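Local coordinates for extracellular solute-binding protein family 1 (PDB 4OVJ) that probably captures a solute outside the cell, possibly a sugar, and delivers it to an ABC importer, at residues A[29-34]-A[40-45]; A[94-99]-A[123-128]; A[148-153]-A[172-177]. One frame throughout, in Å; residues are numbered along the deposited sequence.

Contact 1 of 3, residues A[29-34]-A[40-45]; sequences FGFWGD and VTLAAV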
loop_
_atom_site.group_PDB
_atom_site.type_symbol
_atom_site.label_atom_id
_atom_site.label_comp_id
_atom_site.label_asym_id
_atom_site.label_seq_id
_atom_site.Cartn_x
_atom_site.Cartn_y
_atom_site.Cartn_z
ATOM N N PHE A 29 16.174 -18.350 7.198
ATOM C CA PHE A 29 15.145 -17.453 6.687
ATOM C C PHE A 29 14.466 -16.760 7.852
ATOM O O PHE A 29 13.697 -17.381 8.586
ATOM C CB PHE A 29 14.134 -18.258 5.877
ATOM C CG PHE A 29 12.912 -17.484 5.413
ATOM C CD1 PHE A 29 12.960 -16.131 5.120
ATOM C CD2 PHE A 29 11.718 -18.161 5.196
ATOM C CE1 PHE A 29 11.842 -15.456 4.650
ATOM C CE2 PHE A 29 10.604 -17.494 4.740
ATOM C CZ PHE A 29 10.661 -16.144 4.457
ATOM N N GLY A 30 14.776 -15.473 8.017
ATOM C CA GLY A 30 14.189 -14.657 9.066
ATOM C C GLY A 30 12.977 -13.891 8.553
ATOM O O GLY A 30 12.988 -13.358 7.455
ATOM N N PHE A 31 11.922 -13.844 9.359
ATOM C CA PHE A 31 10.748 -13.053 9.015
ATOM C C PHE A 31 9.976 -12.692 10.271
ATOM O O PHE A 31 10.212 -13.270 11.329
ATOM C CB PHE A 31 9.869 -13.780 7.983
ATOM C CG PHE A 31 9.285 -15.055 8.481
ATOM C CD1 PHE A 31 10.028 -16.231 8.456
ATOM C CD2 PHE A 31 7.985 -15.087 8.966
ATOM C CE1 PHE A 31 9.482 -17.420 8.915
ATOM C CE2 PHE A 31 7.440 -16.273 9.427
ATOM C CZ PHE A 31 8.189 -17.432 9.408
ATOM N N TRP A 32 9.110 -11.693 10.153
ATOM C CA TRP A 32 8.241 -11.263 11.241
ATOM C C TRP A 32 6.801 -11.495 10.840
ATOM O O TRP A 32 6.488 -11.721 9.670
ATOM C CB TRP A 32 8.437 -9.777 11.573
ATOM C CG TRP A 32 7.739 -8.801 10.629
ATOM C CD1 TRP A 32 6.445 -8.376 10.706
ATOM C CD2 TRP A 32 8.303 -8.144 9.488
ATOM N NE1 TRP A 32 6.162 -7.510 9.685
ATOM C CE2 TRP A 32 7.284 -7.339 8.923
ATOM C CE3 TRP A 32 9.570 -8.145 8.895
ATOM C CZ2 TRP A 32 7.491 -6.547 7.786
ATOM C CZ3 TRP A 32 9.779 -7.362 7.755
ATOM C CH2 TRP A 32 8.738 -6.576 7.209
ATOM N N GLY A 33 5.925 -11.417 11.824
ATOM C CA GLY A 33 4.509 -11.447 11.551
ATOM C C GLY A 33 3.681 -11.772 12.770
ATOM O O GLY A 33 4.210 -12.049 13.844
ATOM N N ASP A 34 2.372 -11.729 12.585
ATOM C CA ASP A 34 1.444 -12.272 13.563
ATOM C C ASP A 34 1.292 -13.789 13.336
ATOM O O ASP A 34 1.988 -14.383 12.515
ATOM C CB ASP A 34 0.092 -11.530 13.505
ATOM C CG ASP A 34 -0.603 -11.643 12.153
ATOM O OD1 ASP A 34 -0.228 -12.492 11.316
ATOM O OD2 ASP A 34 -1.548 -10.863 11.926
ATOM N N VAL A 40 1.124 -19.024 7.238
ATOM C CA VAL A 40 1.151 -19.099 5.779
ATOM C C VAL A 40 2.593 -19.153 5.271
ATOM O O VAL A 40 2.879 -19.782 4.253
ATOM C CB VAL A 40 0.339 -17.966 5.088
ATOM C CG1 VAL A 40 -1.116 -18.006 5.552
ATOM C CG2 VAL A 40 0.958 -16.581 5.313
ATOM N N THR A 41 3.502 -18.518 6.001
ATOM C CA THR A 41 4.906 -18.502 5.611
ATOM C C THR A 41 5.503 -19.896 5.786
ATOM O O THR A 41 6.209 -20.387 4.916
ATOM C CB THR A 41 5.711 -17.466 6.416
ATOM O OG1 THR A 41 5.080 -16.179 6.310
ATOM C CG2 THR A 41 7.121 -17.394 5.889
ATOM N N LEU A 42 5.172 -20.553 6.888
ATOM C CA LEU A 42 5.598 -21.938 7.086
ATOM C C LEU A 42 4.999 -22.870 6.034
ATOM O O LEU A 42 5.659 -23.806 5.597
ATOM C CB LEU A 42 5.280 -22.425 8.502
ATOM C CG LEU A 42 6.022 -21.676 9.610
ATOM C CD1 LEU A 42 5.611 -22.241 10.951
ATOM C CD2 LEU A 42 7.536 -21.715 9.432
ATOM N N ALA A 43 3.770 -22.604 5.600
ATOM C CA ALA A 43 3.176 -23.409 4.541
ATOM C C ALA A 43 3.908 -23.205 3.210
ATOM O O ALA A 43 4.075 -24.143 2.445
ATOM C CB ALA A 43 1.702 -23.092 4.385
ATOM N N ALA A 44 4.344 -21.978 2.934
ATOM C CA ALA A 44 5.102 -21.714 1.720
ATOM C C ALA A 44 6.471 -22.417 1.759
ATOM O O ALA A 44 6.912 -22.969 0.767
ATOM C CB ALA A 44 5.263 -20.221 1.494
ATOM N N VAL A 45 7.109 -22.410 2.920
ATOM C CA VAL A 45 8.381 -23.100 3.123
ATOM C C VAL A 45 8.211 -24.607 2.947
ATOM O O VAL A 45 9.064 -25.264 2.347
ATOM C CB VAL A 45 8.974 -22.789 4.507
ATOM C CG1 VAL A 45 10.154 -23.696 4.814
ATOM C CG2 VAL A 45 9.420 -21.337 4.556
#
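Thr41, on the helix 35-51, sets its methyl CG2 squarely over the ring of Phe31, in the first beta-alpha-beta unit of a periplasmic-binding-protein fold, where the strand 25-31 leads into this helix and the helix returns to the parallel strand 55-61. The short segments of strand and helix run nearly antiparallel, at 161°, with their axes 11.4 Å apart, a spacing taken up by the phenylalanine rings and the helix side chains that meet them. Thr41 CG2 lies 3.6 Å from the centroid of the Phe31 ring, 10° off its normal, a CH-pi contact. Thr41 CG2 also touches Phe29, 3.7 Å from CE2, and so sits in the corner the two rings make, over the face of Phe31 and oblique to Phe29. The methyl branch stands anti to the backbone N, while OG1 turns beside that N and is held by Glu37 O and Arg331 NH2, which satisfy the hydroxyl and fix the rotation that aims CG2 at the strand. Within the strand the rings also meet each other: Phe31 CD1 lies over the centre of one face of Phe29. Phe31 reaches this place with CG between the backbone N and the carbonyl carbon (chi1 64°). With an alanine in place of Phe31, the methyl of Thr41 would probably lose the aromatic face it rests on and a gap would open between strand and helix. One residue on, Leu42 reaches across from the exposed flank of the helix, and its CD2 meets the Phe31 ring at the edge, 4.3 Å from CZ. A turn later Val45, which also rests on Ile57 of the strand 55-61, meets Phe29, itself packed edge-to-face against Phe313. Val45 CG2 lies at the edge of the Phe29 ring, near its plane, 4.0 Å from Phe29 CD2.

Contact 2 of 3, residues A[94-99]-A[123-128]; sequences AYAKEG and GYIDGG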
loop_
_atom_site.group_PDB
_atom_site.type_symbol
_atom_site.label_atom_id
_atom_site.label_comp_id
_atom_site.label_asym_id
_atom_site.label_seq_id
_atom_site.Cartn_x
_atom_site.Cartn_y
_atom_site.Cartn_z
ATOM N N ALA A 94 19.079 1.544 5.556
ATOM C CA ALA A 94 20.108 1.356 6.582
ATOM C C ALA A 94 20.890 0.064 6.345
ATOM O O ALA A 94 22.127 0.073 6.312
ATOM C CB ALA A 94 19.485 1.366 7.966
ATOM N N TYR A 95 20.167 -1.042 6.149
ATOM C CA TYR A 95 20.813 -2.338 5.917
ATOM C C TYR A 95 21.642 -2.342 4.624
ATOM O O TYR A 95 22.751 -2.874 4.592
ATOM C CB TYR A 95 19.773 -3.465 5.918
ATOM C CG TYR A 95 19.383 -3.883 7.319
ATOM C CD1 TYR A 95 18.363 -3.244 7.999
ATOM C CD2 TYR A 95 20.062 -4.895 7.976
ATOM C CE1 TYR A 95 18.007 -3.620 9.291
ATOM C CE2 TYR A 95 19.720 -5.268 9.266
ATOM C CZ TYR A 95 18.696 -4.624 9.920
ATOM O OH TYR A 95 18.364 -4.982 11.207
ATOM N N ALA A 96 21.106 -1.725 3.577
ATOM C CA ALA A 96 21.765 -1.671 2.273
ATOM C C ALA A 96 23.051 -0.863 2.342
ATOM O O ALA A 96 24.074 -1.293 1.834
ATOM C CB ALA A 96 20.839 -1.072 1.225
ATOM N N LYS A 97 22.985 0.303 2.977
ATOM C CA LYS A 97 24.140 1.199 3.031
ATOM C C LYS A 97 25.271 0.644 3.877
ATOM O O LYS A 97 26.450 0.928 3.609
ATOM C CB LYS A 97 23.705 2.586 3.508
ATOM C CG LYS A 97 22.910 3.265 2.406
ATOM C CD LYS A 97 22.667 4.739 2.632
ATOM C CE LYS A 97 22.305 5.387 1.299
ATOM N NZ LYS A 97 21.365 6.521 1.450
ATOM N N GLU A 98 24.920 -0.165 4.874
ATOM C CA GLU A 98 25.922 -0.827 5.706
ATOM C C GLU A 98 26.589 -1.971 4.965
ATOM O O GLU A 98 27.609 -2.467 5.404
ATOM C CB GLU A 98 25.294 -1.402 6.969
ATOM C CG GLU A 98 25.014 -0.410 8.078
ATOM C CD GLU A 98 24.545 -1.109 9.338
ATOM O OE1 GLU A 98 24.845 -2.320 9.494
ATOM O OE2 GLU A 98 23.873 -0.458 10.167
ATOM N N GLY A 99 26.000 -2.420 3.861
ATOM C CA GLY A 99 26.559 -3.527 3.105
ATOM C C GLY A 99 26.087 -4.908 3.534
ATOM O O GLY A 99 26.732 -5.905 3.245
ATOM N N GLY A 123 12.736 -1.044 -4.092
ATOM C CA GLY A 123 13.812 -1.826 -3.481
ATOM C C GLY A 123 15.205 -1.321 -3.825
ATOM O O GLY A 123 16.194 -1.911 -3.398
ATOM N N TYR A 124 15.287 -0.238 -4.605
ATOM C CA TYR A 124 16.573 0.317 -5.033
ATOM C C TYR A 124 17.130 1.298 -4.004
ATOM O O TYR A 124 16.403 2.111 -3.427
ATOM C CB TYR A 124 16.480 1.004 -6.403
ATOM C CG TYR A 124 16.748 0.106 -7.581
ATOM C CD1 TYR A 124 15.774 -0.750 -8.066
ATOM C CD2 TYR A 124 17.989 0.125 -8.228
ATOM C CE1 TYR A 124 16.016 -1.569 -9.153
ATOM C CE2 TYR A 124 18.241 -0.689 -9.318
ATOM C CZ TYR A 124 17.250 -1.534 -9.779
ATOM O OH TYR A 124 17.496 -2.352 -10.851
ATOM N N ILE A 125 18.429 1.189 -3.772
ATOM C CA ILE A 125 19.171 2.156 -2.972
ATOM C C ILE A 125 20.445 2.442 -3.772
ATOM O O ILE A 125 21.178 1.523 -4.116
ATOM C CB ILE A 125 19.527 1.595 -1.579
ATOM C CG1 ILE A 125 18.273 1.196 -0.774
ATOM C CG2 ILE A 125 20.348 2.605 -0.784
ATOM C CD1 ILE A 125 17.422 2.362 -0.305
ATOM N N ASP A 126 20.689 3.707 -4.105
ATOM C CA ASP A 126 21.919 4.099 -4.820
ATOM C C ASP A 126 22.323 3.151 -5.957
ATOM O O ASP A 126 23.473 2.695 -6.017
ATOM C CB ASP A 126 23.083 4.207 -3.830
ATOM C CG ASP A 126 22.856 5.260 -2.762
ATOM O OD1 ASP A 126 22.096 6.219 -3.011
ATOM O OD2 ASP A 126 23.451 5.122 -1.672
ATOM N N GLY A 127 21.372 2.836 -6.831
ATOM C CA GLY A 127 21.650 2.064 -8.043
ATOM C C GLY A 127 21.647 0.550 -7.908
ATOM O O GLY A 127 21.715 -0.159 -8.911
ATOM N N GLY A 128 21.577 0.045 -6.681
ATOM C CA GLY A 128 21.525 -1.399 -6.442
ATOM C C GLY A 128 20.121 -1.782 -6.026
ATOM O O GLY A 128 19.393 -0.952 -5.459
#
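Ala96 and Ile125 bring the two backbones nearest, their CA atoms 7.0 Å apart, where the last turns of the helix 92-98 lie beside the strand 124-125 and the turn that follows it. Ala96 CB points at the strand and lies 4.0 Å from Ile125 CG1, with Ile125 CB only slightly farther off. Both residues also lean on Tyr130, so the apolar patch continues onto the strand 128-144. The other branch of Ile125, CG2, stands anti to the backbone N and is met by the aliphatic part of Lys97, which crosses it at about a right angle and touches it with CG and CE. Ile125 opens a type I' beta turn that ends at Gly128, the two-residue turn of a tight beta-hairpin linking the strand 124-125 to the long strand 128-144. The hairpin is closed by paired backbone bonds, Ile125 N to Gly128 O and Gly128 N to Ile125 O. Asp126 and Gly127 occupy the corner with positive phi, and the Asp126 side chain is directed back at the helix. Its OD2 comes within 3.2 Å of Lys97 CE, yet the ammonium lies farther away, with NZ 4.0 Å from OD2, too long for a salt bridge. A bend at the last torsion of the lysine (chi4 148°) goes with this placing, and NZ instead forms its salt bridge with Asp93, one turn earlier in the same helix. The two carboxylates would together probably stabilise the positive charge at this exposed position. Just past Lys97 the helix ends in a Schellman motif, with Gly99 at positive phi and its N bonded to Ala96 O at 3.0 Å.

Contact 3 of 3, residues A[148-153]-A[172-177]; sequences FAKAGY and KATGKW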
loop_
_atom_site.group_PDB
_atom_site.type_symbol
_atom_site.label_atom_id
_atom_site.label_comp_id
_atom_site.label_asym_id
_atom_site.label_seq_id
_atom_site.Cartn_x
_atom_site.Cartn_y
_atom_site.Cartn_z
ATOM N N PHE A 148 -24.094 3.849 -8.662
ATOM C CA PHE A 148 -23.391 4.682 -9.627
ATOM C C PHE A 148 -23.923 4.516 -11.045
ATOM O O PHE A 148 -23.847 5.445 -11.837
ATOM C CB PHE A 148 -21.870 4.474 -9.526
ATOM C CG PHE A 148 -21.270 5.302 -8.427
ATOM C CD1 PHE A 148 -21.429 4.916 -7.098
ATOM C CD2 PHE A 148 -20.648 6.513 -8.719
ATOM C CE1 PHE A 148 -20.953 5.719 -6.065
ATOM C CE2 PHE A 148 -20.159 7.316 -7.699
ATOM C CZ PHE A 148 -20.305 6.909 -6.369
ATOM N N ALA A 149 -24.481 3.351 -11.353
ATOM C CA ALA A 149 -25.143 3.151 -12.643
ATOM C C ALA A 149 -26.314 4.124 -12.831
ATOM O O ALA A 149 -26.652 4.469 -13.970
ATOM C CB ALA A 149 -25.584 1.698 -12.817
ATOM N N LYS A 150 -26.902 4.609 -11.729
ATOM C CA LYS A 150 -27.975 5.611 -11.820
ATOM C C LYS A 150 -27.478 6.960 -12.363
ATOM O O LYS A 150 -28.279 7.769 -12.844
ATOM C CB LYS A 150 -28.642 5.815 -10.457
ATOM C CG LYS A 150 -29.293 4.561 -9.922
ATOM C CD LYS A 150 -29.832 4.733 -8.514
ATOM C CE LYS A 150 -30.502 3.454 -8.051
ATOM N NZ LYS A 150 -31.056 3.605 -6.689
ATOM N N ALA A 151 -26.169 7.194 -12.293
ATOM C CA ALA A 151 -25.545 8.377 -12.875
ATOM C C ALA A 151 -24.801 8.049 -14.162
ATOM O O ALA A 151 -24.086 8.889 -14.686
ATOM C CB ALA A 151 -24.590 9.015 -11.877
ATOM N N GLY A 152 -24.970 6.829 -14.675
ATOM C CA GLY A 152 -24.267 6.403 -15.871
ATOM C C GLY A 152 -22.767 6.258 -15.696
ATOM O O GLY A 152 -22.009 6.402 -16.662
ATOM N N TYR A 153 -22.339 5.970 -14.465
ATOM C CA TYR A 153 -20.936 5.737 -14.157
ATOM C C TYR A 153 -20.670 4.246 -13.984
ATOM O O TYR A 153 -21.305 3.593 -13.159
ATOM C CB TYR A 153 -20.516 6.482 -12.888
ATOM C CG TYR A 153 -19.059 6.225 -12.584
ATOM C CD1 TYR A 153 -18.076 6.804 -13.355
ATOM C CD2 TYR A 153 -18.673 5.351 -11.572
ATOM C CE1 TYR A 153 -16.738 6.553 -13.117
ATOM C CE2 TYR A 153 -17.344 5.095 -11.323
ATOM C CZ TYR A 153 -16.377 5.703 -12.108
ATOM O OH TYR A 153 -15.053 5.454 -11.885
ATOM N N LYS A 172 -28.176 13.038 -6.023
ATOM C CA LYS A 172 -29.500 13.458 -6.491
ATOM C C LYS A 172 -30.427 12.265 -6.691
ATOM O O LYS A 172 -31.604 12.320 -6.326
ATOM C CB LYS A 172 -29.382 14.233 -7.800
ATOM C CG LYS A 172 -28.875 15.652 -7.641
ATOM C CD LYS A 172 -29.979 16.609 -7.229
ATOM C CE LYS A 172 -29.705 18.007 -7.757
ATOM N NZ LYS A 172 -28.253 18.329 -7.682
ATOM N N ALA A 173 -29.893 11.189 -7.261
ATOM C CA ALA A 173 -30.685 9.995 -7.555
ATOM C C ALA A 173 -31.018 9.170 -6.310
ATOM O O ALA A 173 -32.057 8.520 -6.265
ATOM C CB ALA A 173 -29.975 9.121 -8.575
ATOM N N THR A 174 -30.141 9.188 -5.309
ATOM C CA THR A 174 -30.269 8.283 -4.166
ATOM C C THR A 174 -30.734 8.951 -2.881
ATOM O O THR A 174 -31.317 8.289 -2.018
ATOM C CB THR A 174 -28.921 7.612 -3.822
ATOM O OG1 THR A 174 -27.983 8.605 -3.381
ATOM C CG2 THR A 174 -28.368 6.851 -5.009
ATOM N N GLY A 175 -30.442 10.236 -2.730
ATOM C CA GLY A 175 -30.621 10.933 -1.454
ATOM C C GLY A 175 -29.634 10.521 -0.365
ATOM O O GLY A 175 -29.739 10.971 0.782
ATOM N N LYS A 176 -28.662 9.680 -0.717
ATOM C CA LYS A 176 -27.654 9.231 0.226
ATOM C C LYS A 176 -26.346 9.927 -0.116
ATOM O O LYS A 176 -26.223 10.557 -1.172
ATOM C CB LYS A 176 -27.475 7.719 0.127
ATOM C CG LYS A 176 -28.688 6.923 0.579
ATOM C CD LYS A 176 -28.371 5.447 0.612
ATOM C CE LYS A 176 -29.601 4.610 0.957
ATOM N NZ LYS A 176 -29.400 3.147 0.709
ATOM N N TRP A 177 -25.363 9.814 0.766
ATOM C CA TRP A 177 -24.029 10.327 0.461
ATOM C C TRP A 177 -23.451 9.482 -0.650
ATOM O O TRP A 177 -23.558 8.263 -0.608
ATOM C CB TRP A 177 -23.132 10.319 1.686
ATOM C CG TRP A 177 -23.660 11.193 2.773
ATOM C CD1 TRP A 177 -24.029 12.496 2.659
ATOM C CD2 TRP A 177 -23.869 10.836 4.149
ATOM N NE1 TRP A 177 -24.469 12.978 3.870
ATOM C CE2 TRP A 177 -24.390 11.978 4.799
ATOM C CE3 TRP A 177 -23.678 9.669 4.891
ATOM C CZ2 TRP A 177 -24.716 11.982 6.158
ATOM C CZ3 TRP A 177 -24.008 9.674 6.248
ATOM C CH2 TRP A 177 -24.520 10.818 6.859
HETATM O O HOH W 1 -32.881 5.924 -6.551
#
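Lys150 carries the contact from its base to its ammonium, beginning with CB, which lies 4.0 Å from Ala173 CB. The two residues point at one another, and their CA atoms, 6.7 Å apart, are the nearest backbone pair between the segments. CG is set anti to the carbonyl carbon (chi1 -61°), and from there the chain runs out fully extended along the end of the helix 160-174. Halfway along, CD passes the Thr174 methyl CG2 at 4.3 Å, a looser touch than the one at the base. Beyond CE, the ammonium reaches a water: NZ donates to it at 3.0 Å, and the water in turn donates to Ala173 O at 2.7 Å. This bridge ties the lysine tip to a carbonyl in the last turn of the helix, where the partial negative charge of a helix C-terminus would probably favour a cation. Two helix ends thus meet side by side at the surface. The helix 145-149 closes in a Schellman motif with Gly152 as its C-prime residue at positive phi, bonded through Gly152 N to Ala149 O and Tyr153 N to Phe148 O. Ala151 N reaches that same Phe148 oxygen from the opposite face of its carbonyl plane. On the other side, Gly175 takes positive phi as the chain leaves its helix, and Thr174 OG1 accepts Lys176 N at 3.0 Å, an ST turn with an N-H...O angle of 163°. The threonine hydroxyl is also bonded to Val170 O, one turn back, an anchorage that fixes the methyl branch facing Lys150. Deeper in, the rings of Phe148 and Trp163 meet with their planes nearly parallel, and Phe148 also rests on Val170 and Ile166 of the helix 160-174.

Overall arrangement
Contact 1 is the buried one of the three: aromatic rings and methyls packed between a strand and the helix that follows it. Contacts 2 and 3 lie at the surface, where the aliphatic shafts of lysines do much of the touching and their charged ends turn to carboxylates or to water. Contacts 1 and 2 reach the same mixed sheet, with centres about 24 Å apart, but do not touch. Contact 3 sits on the opposite side of the chain's centre from both, its centre about 45 Å from that of contact 1, and joins two helix ends. All three lie in series along the chain.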